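Local coordinates for putative uncharacterized protein (Xanthomonas oryzae pv. oryzae, PDB 4KL0), which binds calcium and is probably a nucleoside hydrolase that cleaves N-glycosidic bonds, although its actual function has not been established, at residues Y46-Q51 against T321-L326; L79-F84 against P124-T129; E137-S142 against A162-L167; E266-N271 against T278-R283. All blocks are in the same frame, centred on the assembly; numbering follows the deposited sequence.

Contact 1 of 4, residues Y46-Q51 against T321-L326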
loop_
_atom_site.group_PDB
_atom_site.type_symbol
_atom_site.label_atom_id
_atom_site.label_comp_id
_atom_site.label_asym_id
_atom_site.label_seq_id
_atom_site.Cartn_x
_atom_site.Cartn_y
_atom_site.Cartn_z
ATOM N N TYR A 46 -1.650 -4.470 -4.977
ATOM C CA TYR A 46 -2.779 -4.948 -5.769
ATOM C C TYR A 46 -2.514 -6.414 -6.138
ATOM O O TYR A 46 -3.440 -7.263 -6.153
ATOM C CB TYR A 46 -2.936 -4.166 -7.085
ATOM C CG TYR A 46 -3.081 -2.670 -6.965
ATOM C CD1 TYR A 46 -3.443 -2.067 -5.759
ATOM C CD2 TYR A 46 -2.851 -1.855 -8.038
ATOM C CE1 TYR A 46 -3.529 -0.672 -5.640
ATOM C CE2 TYR A 46 -2.962 -0.491 -7.953
ATOM C CZ TYR A 46 -3.298 0.111 -6.758
ATOM O OH TYR A 46 -3.332 1.477 -6.719
ATOM N N THR A 47 -1.233 -6.705 -6.462
ATOM C CA THR A 47 -0.835 -8.074 -6.871
ATOM C C THR A 47 -1.016 -9.093 -5.735
ATOM O O THR A 47 -1.673 -10.119 -5.930
ATOM C CB THR A 47 0.590 -8.090 -7.378
ATOM O OG1 THR A 47 0.677 -7.181 -8.479
ATOM C CG2 THR A 47 1.000 -9.468 -7.901
ATOM N N ILE A 48 -0.477 -8.801 -4.548
ATOM C CA ILE A 48 -0.795 -9.716 -3.456
ATOM C C ILE A 48 -2.260 -9.762 -3.065
ATOM O O ILE A 48 -2.716 -10.811 -2.628
ATOM C CB ILE A 48 0.051 -9.553 -2.224
ATOM C CG1 ILE A 48 -0.221 -8.248 -1.503
ATOM C CG2 ILE A 48 1.580 -9.640 -2.593
ATOM C CD1 ILE A 48 0.325 -8.236 -0.070
ATOM N N ALA A 49 -3.004 -8.661 -3.230
ATOM C CA ALA A 49 -4.449 -8.687 -2.971
ATOM C C ALA A 49 -5.144 -9.662 -3.910
ATOM O O ALA A 49 -6.120 -10.291 -3.498
ATOM C CB ALA A 49 -5.080 -7.313 -3.091
ATOM N N LYS A 50 -4.694 -9.767 -5.159
ATOM C CA LYS A 50 -5.315 -10.745 -6.063
ATOM C C LYS A 50 -5.266 -12.142 -5.491
ATOM O O LYS A 50 -6.295 -12.839 -5.514
ATOM C CB LYS A 50 -4.642 -10.736 -7.438
ATOM C CG LYS A 50 -4.906 -11.949 -8.285
ATOM C CD LYS A 50 -6.381 -12.103 -8.599
ATOM C CE LYS A 50 -6.543 -13.422 -9.390
ATOM N NZ LYS A 50 -5.446 -13.574 -10.433
ATOM N N GLN A 51 -4.117 -12.547 -4.940
ATOM C CA GLN A 51 -4.007 -13.890 -4.400
ATOM C C GLN A 51 -4.809 -14.007 -3.112
ATOM O O GLN A 51 -5.435 -15.037 -2.837
ATOM C CB GLN A 51 -2.549 -14.279 -4.140
ATOM C CG GLN A 51 -2.426 -15.729 -3.697
ATOM C CD GLN A 51 -2.878 -16.720 -4.725
ATOM O OE1 GLN A 51 -2.914 -16.451 -5.952
ATOM N NE2 GLN A 51 -3.236 -17.894 -4.230
ATOM N N THR A 321 1.418 -3.360 4.868
ATOM C CA THR A 321 0.237 -2.729 5.498
ATOM C C THR A 321 -1.006 -3.580 5.264
ATOM O O THR A 321 -1.788 -3.807 6.178
ATOM C CB THR A 321 0.059 -1.299 4.946
ATOM O OG1 THR A 321 1.260 -0.576 5.251
ATOM C CG2 THR A 321 -1.106 -0.588 5.577
ATOM N N LEU A 322 -1.162 -4.041 4.024
ATOM C CA LEU A 322 -2.253 -4.945 3.722
ATOM C C LEU A 322 -2.170 -6.251 4.534
ATOM O O LEU A 322 -3.217 -6.684 5.103
ATOM C CB LEU A 322 -2.316 -5.210 2.202
ATOM C CG LEU A 322 -3.437 -6.224 1.854
ATOM C CD1 LEU A 322 -4.779 -5.621 2.207
ATOM C CD2 LEU A 322 -3.411 -6.553 0.382
ATOM N N LEU A 323 -0.983 -6.822 4.648
ATOM C CA LEU A 323 -0.808 -8.036 5.446
ATOM C C LEU A 323 -1.176 -7.732 6.894
ATOM O O LEU A 323 -1.792 -8.565 7.584
ATOM C CB LEU A 323 0.604 -8.600 5.319
ATOM C CG LEU A 323 0.990 -9.109 3.909
ATOM C CD1 LEU A 323 2.352 -9.793 3.953
ATOM C CD2 LEU A 323 -0.029 -10.128 3.375
ATOM N N ALA A 324 -0.852 -6.526 7.351
ATOM C CA ALA A 324 -1.203 -6.154 8.730
ATOM C C ALA A 324 -2.696 -5.934 8.962
ATOM O O ALA A 324 -3.150 -5.956 10.129
ATOM C CB ALA A 324 -0.352 -4.898 9.165
ATOM N N ALA A 325 -3.478 -5.718 7.881
ATOM C CA ALA A 325 -4.880 -5.388 7.937
ATOM C C ALA A 325 -5.782 -6.599 8.038
ATOM O O ALA A 325 -6.970 -6.436 8.370
ATOM C CB ALA A 325 -5.281 -4.597 6.650
ATOM N N LEU A 326 -5.262 -7.766 7.654
ATOM C CA LEU A 326 -6.070 -9.009 7.653
ATOM C C LEU A 326 -5.630 -9.866 8.845
ATOM O O LEU A 326 -4.430 -10.120 9.027
ATOM C CB LEU A 326 -5.824 -9.800 6.359
ATOM C CG LEU A 326 -5.979 -9.055 5.030
ATOM C CD1 LEU A 326 -5.497 -9.880 3.828
ATOM C CD2 LEU A 326 -7.406 -8.570 4.779
#
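Ile48 and Leu322 bring together two helices, 41-54 and 317-325, that pack beside the central, largely parallel sheet of this Rossmann-like nucleoside hydrolase fold. The short helical segments run roughly parallel, their axes at 33° and 10.8 Å apart at closest approach. The CB of Ile48, branched and pointed at the other helix, sends CG1 into the slot between the backbone N and the carbonyl carbon (chi1 69°), the crowded position. From there Ile48 CG1 lies 4.1 Å from Leu322 CD2, the two chains running alongside each other but pointing opposite ways. Farther out, Ile48 CD1 ends between two leucine methyls, 3.9 Å from Leu323 CD2 and 4.1 Å from Leu322 CD2; the Leu323 chain crosses it at about a right angle. Branched apolar chains suit this buried place, which offers their carbons only other hydrocarbon across the contact. Alanine suits position 49, where a small methyl lets a leucine tip come close to the helix. Calcium ligands Asp318 and Ile151 lie near Leu322, whose side chain is about 11 Å from the bound calcium ion, and Leu323 packs on Leu365 of helix 358-372. Leu322 also touches Thr45 and Leu52, and its CD2 lies 3.9 Å from Ala49 CB.

Contact 2 of 4, residues L79-F84 against P124-T129; sequences LAKGVF and PDAVHT
Across this surface contact the chain of helix 70-86 comes nearest to the loop 124-129 where the CA atoms of Lys81 and Val127 lie 7.1 Å apart, a short 3-10 turn at 124-126 leading into extended Val127 and His128. The pairing belongs to the edge of the Rossmann-like sheet: helix 70-86 precedes the outermost strand 93-96, and His128 of the loop makes backbone hydrogen bonds with Val94 and Arg96 of that strand. Lys81 carries the helix side of the contact, and its long aliphatic part does the touching. Lys81 CB meets Val127 CG1 at 3.7 Å, the lysine and valine chains lying flank to flank and heading contrary ways. With CG trans to the backbone N (chi1 177°) and a bend at chi2 (70°), the chain then passes Ala126, whose CB is 4.3 Å from Lys81 CG. A lysine suits such a half-exposed place, since its methylenes can pack on apolar neighbours while the amino group is carried on to polar partners. Here NZ hydrogen-bonds to the carbonyl O of Val92, and more weakly to that of Pro90, in the loop before the strand. Valine and alanine answer with small apolar groups that fit against the stem. No hydrogen bond joins the two segments themselves; toward the end of the stem, Lys81 CE passes 4.0 Å from the carbonyl O of Ala126.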
loop_
_atom_site.group_PDB
_atom_site.type_symbol
_atom_site.label_atom_id
_atom_site.label_comp_id
_atom_site.label_asym_id
_atom_site.label_seq_id
_atom_site.Cartn_x
_atom_site.Cartn_y
_atom_site.Cartn_z
ATOM N N LEU A 79 -4.419 3.653 -14.450
ATOM C CA LEU A 79 -3.418 2.610 -14.263
ATOM C C LEU A 79 -3.835 1.498 -13.270
ATOM O O LEU A 79 -3.608 0.339 -13.522
ATOM C CB LEU A 79 -2.091 3.244 -13.841
ATOM C CG LEU A 79 -0.954 2.310 -13.493
ATOM C CD1 LEU A 79 0.275 3.020 -13.802
ATOM C CD2 LEU A 79 -0.984 1.945 -11.990
ATOM N N ALA A 80 -4.412 1.881 -12.131
ATOM C CA ALA A 80 -4.880 0.896 -11.195
ATOM C C ALA A 80 -5.882 -0.033 -11.856
ATOM O O ALA A 80 -5.781 -1.257 -11.733
ATOM C CB ALA A 80 -5.469 1.532 -9.935
ATOM N N LYS A 81 -6.831 0.551 -12.589
ATOM C CA LYS A 81 -7.851 -0.281 -13.199
ATOM C C LYS A 81 -7.242 -1.185 -14.284
ATOM O O LYS A 81 -7.580 -2.384 -14.368
ATOM C CB LYS A 81 -8.973 0.629 -13.711
ATOM C CG LYS A 81 -10.096 -0.118 -14.464
ATOM C CD LYS A 81 -10.898 -0.948 -13.497
ATOM C CE LYS A 81 -12.162 -1.491 -14.146
ATOM N NZ LYS A 81 -12.804 -2.380 -13.168
ATOM N N GLY A 82 -6.299 -0.644 -15.057
ATOM C CA GLY A 82 -5.508 -1.472 -15.970
ATOM C C GLY A 82 -4.802 -2.661 -15.325
ATOM O O GLY A 82 -4.730 -3.761 -15.906
ATOM N N VAL A 83 -4.259 -2.458 -14.121
ATOM C CA VAL A 83 -3.614 -3.535 -13.402
ATOM C C VAL A 83 -4.625 -4.547 -12.870
ATOM O O VAL A 83 -4.454 -5.757 -13.078
ATOM C CB VAL A 83 -2.743 -2.989 -12.262
ATOM C CG1 VAL A 83 -2.262 -4.130 -11.314
ATOM C CG2 VAL A 83 -1.551 -2.197 -12.826
ATOM N N PHE A 84 -5.729 -4.078 -12.282
ATOM C CA PHE A 84 -6.778 -5.025 -11.856
ATOM C C PHE A 84 -7.308 -5.886 -13.019
ATOM O O PHE A 84 -7.507 -7.079 -12.843
ATOM C CB PHE A 84 -7.906 -4.301 -11.126
ATOM C CG PHE A 84 -7.472 -3.676 -9.843
ATOM C CD1 PHE A 84 -6.809 -4.427 -8.862
ATOM C CD2 PHE A 84 -7.735 -2.343 -9.626
ATOM C CE1 PHE A 84 -6.393 -3.788 -7.657
ATOM C CE2 PHE A 84 -7.335 -1.688 -8.448
ATOM C CZ PHE A 84 -6.691 -2.436 -7.474
ATOM N N PRO A 124 -10.150 6.113 -20.022
ATOM C CA PRO A 124 -10.620 7.109 -19.049
ATOM C C PRO A 124 -12.013 6.805 -18.563
ATOM O O PRO A 124 -12.315 6.921 -17.369
ATOM C CB PRO A 124 -10.623 8.411 -19.857
ATOM C CG PRO A 124 -9.525 8.238 -20.823
ATOM C CD PRO A 124 -9.606 6.774 -21.225
ATOM N N ASP A 125 -12.865 6.346 -19.471
ATOM C CA ASP A 125 -14.240 6.045 -19.088
ATOM C C ASP A 125 -14.386 4.701 -18.329
ATOM O O ASP A 125 -15.490 4.341 -17.893
ATOM C CB ASP A 125 -15.195 6.181 -20.309
ATOM C CG ASP A 125 -15.366 7.673 -20.795
ATOM O OD1 ASP A 125 -15.639 8.582 -19.942
ATOM O OD2 ASP A 125 -15.208 7.932 -22.037
ATOM N N ALA A 126 -13.274 3.978 -18.108
ATOM C CA ALA A 126 -13.331 2.780 -17.253
ATOM C C ALA A 126 -13.257 3.067 -15.743
ATOM O O ALA A 126 -13.500 2.164 -14.942
ATOM C CB ALA A 126 -12.248 1.768 -17.639
ATOM N N VAL A 127 -12.927 4.304 -15.367
ATOM C CA VAL A 127 -12.855 4.692 -13.960
ATOM C C VAL A 127 -13.891 5.790 -13.636
ATOM O O VAL A 127 -14.361 6.521 -14.539
ATOM C CB VAL A 127 -11.413 5.109 -13.602
ATOM C CG1 VAL A 127 -10.439 3.971 -14.018
ATOM C CG2 VAL A 127 -11.058 6.345 -14.304
ATOM N N HIS A 128 -14.241 5.899 -12.359
ATOM C CA HIS A 128 -15.365 6.733 -11.913
ATOM C C HIS A 128 -14.823 8.057 -11.333
ATOM O O HIS A 128 -13.676 8.119 -10.911
ATOM C CB HIS A 128 -16.199 5.945 -10.915
ATOM C CG HIS A 128 -16.799 4.701 -11.492
ATOM N ND1 HIS A 128 -17.960 4.712 -12.240
ATOM C CD2 HIS A 128 -16.404 3.404 -11.430
ATOM C CE1 HIS A 128 -18.254 3.476 -12.612
ATOM N NE2 HIS A 128 -17.323 2.661 -12.141
ATOM N N THR A 129 -15.606 9.136 -11.374
ATOM C CA THR A 129 -15.045 10.435 -11.056
ATOM C C THR A 129 -15.601 10.913 -9.749
ATOM O O THR A 129 -15.283 12.015 -9.290
ATOM C CB THR A 129 -15.342 11.480 -12.158
ATOM O OG1 THR A 129 -16.673 11.271 -12.651
ATOM C CG2 THR A 129 -14.336 11.334 -13.311
#

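Contact 3 of 4, residues E137-S142 against A162-L167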
loop_
_atom_site.group_PDB
_atom_site.type_symbol
_atom_site.label_atom_id
_atom_site.label_comp_id
_atom_site.label_asym_id
_atom_site.label_seq_id
_atom_site.Cartn_x
_atom_site.Cartn_y
_atom_site.Cartn_z
ATOM N N GLU A 137 -22.441 4.093 -0.405
ATOM C CA GLU A 137 -23.550 3.183 -0.741
ATOM C C GLU A 137 -23.278 1.768 -0.266
ATOM O O GLU A 137 -24.181 1.068 0.195
ATOM C CB GLU A 137 -23.808 3.178 -2.239
ATOM C CG GLU A 137 -24.149 4.550 -2.811
ATOM C CD GLU A 137 -24.580 4.468 -4.274
ATOM O OE1 GLU A 137 -25.041 3.377 -4.702
ATOM O OE2 GLU A 137 -24.455 5.478 -5.006
ATOM N N ARG A 138 -22.021 1.333 -0.359
ATOM C CA ARG A 138 -21.686 -0.003 0.067
ATOM C C ARG A 138 -21.681 -0.181 1.598
ATOM O O ARG A 138 -22.078 -1.234 2.096
ATOM C CB ARG A 138 -20.354 -0.472 -0.578
ATOM C CG ARG A 138 -19.943 -1.874 -0.105
ATOM C CD ARG A 138 -18.673 -2.364 -0.819
ATOM N NE ARG A 138 -18.793 -2.325 -2.269
ATOM C CZ ARG A 138 -19.351 -3.319 -2.961
ATOM N NH1 ARG A 138 -19.840 -4.375 -2.304
ATOM N NH2 ARG A 138 -19.410 -3.260 -4.302
ATOM N N LEU A 139 -21.236 0.832 2.349
ATOM C CA LEU A 139 -21.282 0.749 3.809
ATOM C C LEU A 139 -22.760 0.589 4.239
ATOM O O LEU A 139 -23.070 -0.112 5.199
ATOM C CB LEU A 139 -20.666 2.007 4.448
ATOM C CG LEU A 139 -19.137 2.053 4.330
ATOM C CD1 LEU A 139 -18.599 3.339 4.907
ATOM C CD2 LEU A 139 -18.519 0.838 5.043
ATOM N N ALA A 140 -23.637 1.239 3.491
ATOM C CA ALA A 140 -25.088 1.246 3.788
ATOM C C ALA A 140 -25.703 -0.139 3.683
ATOM O O ALA A 140 -26.526 -0.545 4.517
ATOM C CB ALA A 140 -25.799 2.195 2.831
ATOM N N THR A 141 -25.298 -0.863 2.644
ATOM C CA THR A 141 -25.953 -2.107 2.255
ATOM C C THR A 141 -25.108 -3.352 2.535
ATOM O O THR A 141 -25.408 -4.453 2.048
ATOM C CB THR A 141 -26.333 -2.062 0.771
ATOM O OG1 THR A 141 -27.078 -3.239 0.423
ATOM C CG2 THR A 141 -25.091 -1.955 -0.108
ATOM N N SER A 142 -24.054 -3.213 3.326
ATOM C CA SER A 142 -23.326 -4.417 3.700
ATOM C C SER A 142 -23.850 -5.049 4.970
ATOM O O SER A 142 -24.002 -4.372 5.988
ATOM C CB SER A 142 -21.826 -4.164 3.848
ATOM O OG SER A 142 -21.275 -3.919 2.577
ATOM N N ALA A 162 -16.228 11.423 7.005
ATOM C CA ALA A 162 -17.071 12.598 7.231
ATOM C C ALA A 162 -18.463 12.433 6.614
ATOM O O ALA A 162 -19.479 12.783 7.259
ATOM C CB ALA A 162 -16.406 13.866 6.720
ATOM N N GLU A 163 -18.534 11.963 5.365
ATOM C CA GLU A 163 -19.822 11.853 4.680
ATOM C C GLU A 163 -20.645 10.703 5.218
ATOM O O GLU A 163 -21.870 10.780 5.257
ATOM C CB GLU A 163 -19.611 11.743 3.165
ATOM C CG GLU A 163 -18.946 13.028 2.650
ATOM C CD GLU A 163 -18.729 13.042 1.163
ATOM O OE1 GLU A 163 -19.283 12.145 0.476
ATOM O OE2 GLU A 163 -17.987 13.950 0.702
ATOM N N ALA A 164 -19.987 9.654 5.706
ATOM C CA ALA A 164 -20.729 8.466 6.101
ATOM C C ALA A 164 -20.420 8.089 7.534
ATOM O O ALA A 164 -20.422 6.917 7.895
ATOM C CB ALA A 164 -20.423 7.328 5.154
ATOM N N GLY A 165 -20.141 9.100 8.354
ATOM C CA GLY A 165 -19.920 8.940 9.781
ATOM C C GLY A 165 -20.959 8.126 10.541
ATOM O O GLY A 165 -20.620 7.402 11.479
ATOM N N ASP A 166 -22.215 8.221 10.126
ATOM C CA ASP A 166 -23.263 7.381 10.704
ATOM C C ASP A 166 -22.966 5.882 10.409
ATOM O O ASP A 166 -23.071 5.003 11.290
ATOM C CB ASP A 166 -24.659 7.828 10.187
ATOM C CG ASP A 166 -24.731 7.968 8.625
ATOM O OD1 ASP A 166 -23.736 8.415 7.989
ATOM O OD2 ASP A 166 -25.799 7.639 8.019
ATOM N N LEU A 167 -22.578 5.597 9.176
ATOM C CA LEU A 167 -22.419 4.199 8.756
ATOM C C LEU A 167 -21.134 3.597 9.292
ATOM O O LEU A 167 -21.101 2.420 9.718
ATOM C CB LEU A 167 -22.462 4.062 7.228
ATOM C CG LEU A 167 -23.681 4.715 6.538
ATOM C CD1 LEU A 167 -23.583 4.760 4.992
ATOM C CD2 LEU A 167 -25.027 4.117 7.011
#
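Leu139 and Leu167 lie at the heart of an apolar meeting between helix 133-141 and the junction of helices 155-163 and 165-171. The CA atoms of these two leucines are 6.1 Å apart, and Leu139 CB meets Leu167 CB at 3.9 Å. Both leucines hold CG trans to the carbonyl carbon, beside the backbone N (chi1 -73° in Leu139 and -52° in Leu167), but their tips diverge. Leu139 sends CD1 toward Ala164, whose CB lies 4.4 Å away, and its side chain also touches Leu146, Val168 and Lys171. Leu167 instead lays CD1 against the next residue of the first helix, 4.0 Å from Ala140 CB and 3.8 Å from Ala140 N. Leucine suits both central places because the chains meet at CB while their branched ends spread to Ala164 and Ala140; alanine suits those two positions because a single methyl allows the neighbouring chain to come near.

No hydrogen bond joins the two segments. Within the first, Ser142 OG donates to the carbonyl O of Arg138 at 2.8 Å, approaching from above the carbonyl plane, 37° out of it, and so links Ser142 back to a residue four positions earlier. Arg138, whose bond to CB points away from the second segment, forms a salt bridge through NE with Asp62 of strand 58-65. Glu163 makes a long, weak ion pair with Arg133 of helix 133-141. The chemistry is thus consistent with a mainly apolar, partly buried contact between the helical elements, with a weak ion pair alongside and the stronger charge pairing directed to the neighbouring strand.

Contact 4 of 4, residues E266-N271 against T278-R283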
loop_
_atom_site.group_PDB
_atom_site.type_symbol
_atom_site.label_atom_id
_atom_site.label_comp_id
_atom_site.label_asym_id
_atom_site.label_seq_id
_atom_site.Cartn_x
_atom_site.Cartn_y
_atom_site.Cartn_z
ATOM N N GLU A 266 22.420 6.856 -10.419
ATOM C CA GLU A 266 23.092 7.743 -11.397
ATOM C C GLU A 266 23.138 9.157 -10.840
ATOM O O GLU A 266 24.141 9.878 -11.003
ATOM C CB GLU A 266 22.381 7.695 -12.751
ATOM C CG GLU A 266 22.576 6.306 -13.407
ATOM C CD GLU A 266 21.916 6.115 -14.767
ATOM O OE1 GLU A 266 21.052 6.936 -15.196
ATOM O OE2 GLU A 266 22.293 5.104 -15.416
ATOM N N GLY A 267 22.082 9.516 -10.116
ATOM C CA GLY A 267 21.917 10.889 -9.621
ATOM C C GLY A 267 22.941 11.140 -8.537
ATOM O O GLY A 267 23.572 12.210 -8.494
ATOM N N ILE A 268 23.121 10.148 -7.670
ATOM C CA ILE A 268 24.062 10.191 -6.556
ATOM C C ILE A 268 25.482 10.186 -7.117
ATOM O O ILE A 268 26.322 10.980 -6.690
ATOM C CB ILE A 268 23.884 9.015 -5.608
ATOM C CG1 ILE A 268 22.608 9.195 -4.773
ATOM C CG2 ILE A 268 25.108 8.874 -4.667
ATOM C CD1 ILE A 268 22.227 7.932 -3.991
ATOM N N GLN A 269 25.732 9.293 -8.077
ATOM C CA GLN A 269 27.034 9.269 -8.787
ATOM C C GLN A 269 27.464 10.658 -9.283
ATOM O O GLN A 269 28.639 11.040 -9.157
ATOM C CB GLN A 269 26.964 8.311 -9.968
ATOM C CG GLN A 269 27.646 7.006 -9.767
ATOM C CD GLN A 269 27.925 6.314 -11.093
ATOM O OE1 GLN A 269 27.284 6.602 -12.140
ATOM N NE2 GLN A 269 28.896 5.425 -11.072
ATOM N N ALA A 270 26.524 11.419 -9.834
ATOM C CA ALA A 270 26.817 12.753 -10.320
ATOM C C ALA A 270 26.617 13.858 -9.245
ATOM O O ALA A 270 26.624 15.046 -9.574
ATOM C CB ALA A 270 25.973 13.036 -11.559
ATOM N N ASN A 271 26.477 13.464 -7.974
ATOM C CA ASN A 271 26.284 14.402 -6.848
ATOM C C ASN A 271 25.106 15.365 -7.124
ATOM O O ASN A 271 25.196 16.560 -6.785
ATOM C CB ASN A 271 27.580 15.213 -6.564
ATOM C CG ASN A 271 27.842 15.448 -5.055
ATOM O OD1 ASN A 271 27.003 15.141 -4.182
ATOM N ND2 ASN A 271 29.040 15.996 -4.749
ATOM N N THR A 278 27.365 7.959 -2.198
ATOM C CA THR A 278 27.519 6.533 -2.523
ATOM C C THR A 278 27.426 5.689 -1.258
ATOM O O THR A 278 26.866 4.568 -1.276
ATOM C CB THR A 278 28.839 6.274 -3.262
ATOM O OG1 THR A 278 28.843 6.958 -4.527
ATOM C CG2 THR A 278 29.031 4.753 -3.490
ATOM N N ALA A 279 27.961 6.213 -0.159
ATOM C CA ALA A 279 27.900 5.558 1.143
ATOM C C ALA A 279 26.477 5.408 1.652
ATOM O O ALA A 279 26.126 4.412 2.317
ATOM C CB ALA A 279 28.709 6.344 2.157
ATOM N N TRP A 280 25.642 6.387 1.354
ATOM C CA TRP A 280 24.281 6.279 1.824
ATOM C C TRP A 280 23.585 5.193 0.994
ATOM O O TRP A 280 22.769 4.435 1.516
ATOM C CB TRP A 280 23.552 7.587 1.652
ATOM C CG TRP A 280 22.107 7.431 1.825
ATOM C CD1 TRP A 280 21.418 7.504 2.989
ATOM C CD2 TRP A 280 21.142 7.137 0.800
ATOM N NE1 TRP A 280 20.083 7.323 2.764
ATOM C CE2 TRP A 280 19.880 7.088 1.426
ATOM C CE3 TRP A 280 21.224 6.935 -0.582
ATOM C CZ2 TRP A 280 18.690 6.819 0.722
ATOM C CZ3 TRP A 280 20.053 6.697 -1.292
ATOM C CH2 TRP A 280 18.792 6.640 -0.633
ATOM N N PHE A 281 23.943 5.112 -0.274
ATOM C CA PHE A 281 23.300 4.143 -1.164
ATOM C C PHE A 281 23.667 2.693 -0.767
ATOM O O PHE A 281 22.773 1.841 -0.594
ATOM C CB PHE A 281 23.656 4.396 -2.613
ATOM C CG PHE A 281 22.912 3.510 -3.570
ATOM C CD1 PHE A 281 23.317 2.192 -3.790
ATOM C CD2 PHE A 281 21.827 4.001 -4.284
ATOM C CE1 PHE A 281 22.618 1.356 -4.661
ATOM C CE2 PHE A 281 21.136 3.159 -5.170
ATOM C CZ PHE A 281 21.556 1.835 -5.364
ATOM N N PHE A 282 24.966 2.406 -0.645
ATOM C CA PHE A 282 25.372 1.076 -0.144
ATOM C C PHE A 282 24.758 0.722 1.249
ATOM O O PHE A 282 24.309 -0.418 1.494
ATOM C CB PHE A 282 26.913 0.916 -0.205
ATOM C CG PHE A 282 27.412 0.485 -1.563
ATOM C CD1 PHE A 282 27.896 -0.813 -1.768
ATOM C CD2 PHE A 282 27.335 1.327 -2.636
ATOM C CE1 PHE A 282 28.302 -1.235 -3.034
ATOM C CE2 PHE A 282 27.743 0.928 -3.902
ATOM C CZ PHE A 282 28.239 -0.356 -4.111
ATOM N N ARG A 283 24.683 1.691 2.147
ATOM C CA ARG A 283 24.145 1.454 3.488
ATOM C C ARG A 283 22.615 1.284 3.485
ATOM O O ARG A 283 22.000 0.720 4.415
ATOM C CB ARG A 283 24.570 2.607 4.402
ATOM C CG ARG A 283 23.856 2.708 5.723
ATOM C CD ARG A 283 24.460 3.836 6.563
ATOM N NE ARG A 283 23.887 5.171 6.331
ATOM C CZ ARG A 283 24.555 6.203 5.802
ATOM N NH1 ARG A 283 25.812 6.064 5.412
ATOM N NH2 ARG A 283 23.967 7.383 5.654
#
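A helix-loop-helix corner, made of the end of helix 248-269 and the start of helix 278-285, is closed here by Ile268, which reaches from the first helix to three residues of the second. The backbones come nearest at Ile268 and Thr278, with CA atoms 6.4 Å apart. A beta-branched isoleucine suits this place because its two branches can serve different partners. CG2, trans to the backbone N, presses on the opening turn of the second helix: Ile268 CG2 lies 3.5 Å from Thr278 N and also approaches Thr278 OG1. The other branch runs through CG1 to CD1, which arrives at the rims of two aromatic rings, near the plane of each and not over a face. Ile268 CD1 is 3.7 Å from Trp280 CZ3 and 4.0 Å from Phe281 CD2, and the isoleucine and tryptophan chains cross at about a right angle.

The turn between the helices begins with a Schellman motif. Asn271, at positive phi (53°), is its C-prime residue: Asn271 N bonds to Ile268 O and Leu272 N to Gly267 O. Asparagine tolerates such a left-handed backbone better than most residues, which suits it to this place. At the far end of the connection, Asp277 OD1 accepts a hydrogen bond from Trp280 N at the start of helix 278-285.

Both aromatic residues also meet helix 248-269 beyond the segment: Trp280 packs on Leu264, and Phe281 makes an edge-to-face pair with Trp265. On the inner side of the Phe281 ring, its CB lies 4.1 Å from Ile268 CD1.

Overall arrangement
All four contacts belong to one nucleoside hydrolase-like fold built round a single mixed, mostly parallel sheet. Contact 1 joins segments 270 residues apart and encloses the others, which follow in series along the chain: contact 2, contact 3, then contact 4. Contacts 1 and 2 touch directly, their centres about 19 Å apart, where Tyr46 of helix 41-54 packs on Ala80, Val83 and Phe84 of helix 70-86. The centre of contact 3 stands about 23 Å from that of each and it touches neither. Contact 4 lies about 48 Å from contact 3, centre to centre, on the opposite side of the chain's centre. Contact 1 is thus the buried one, nearest the middle, while the other three fasten helices and a loop farther out.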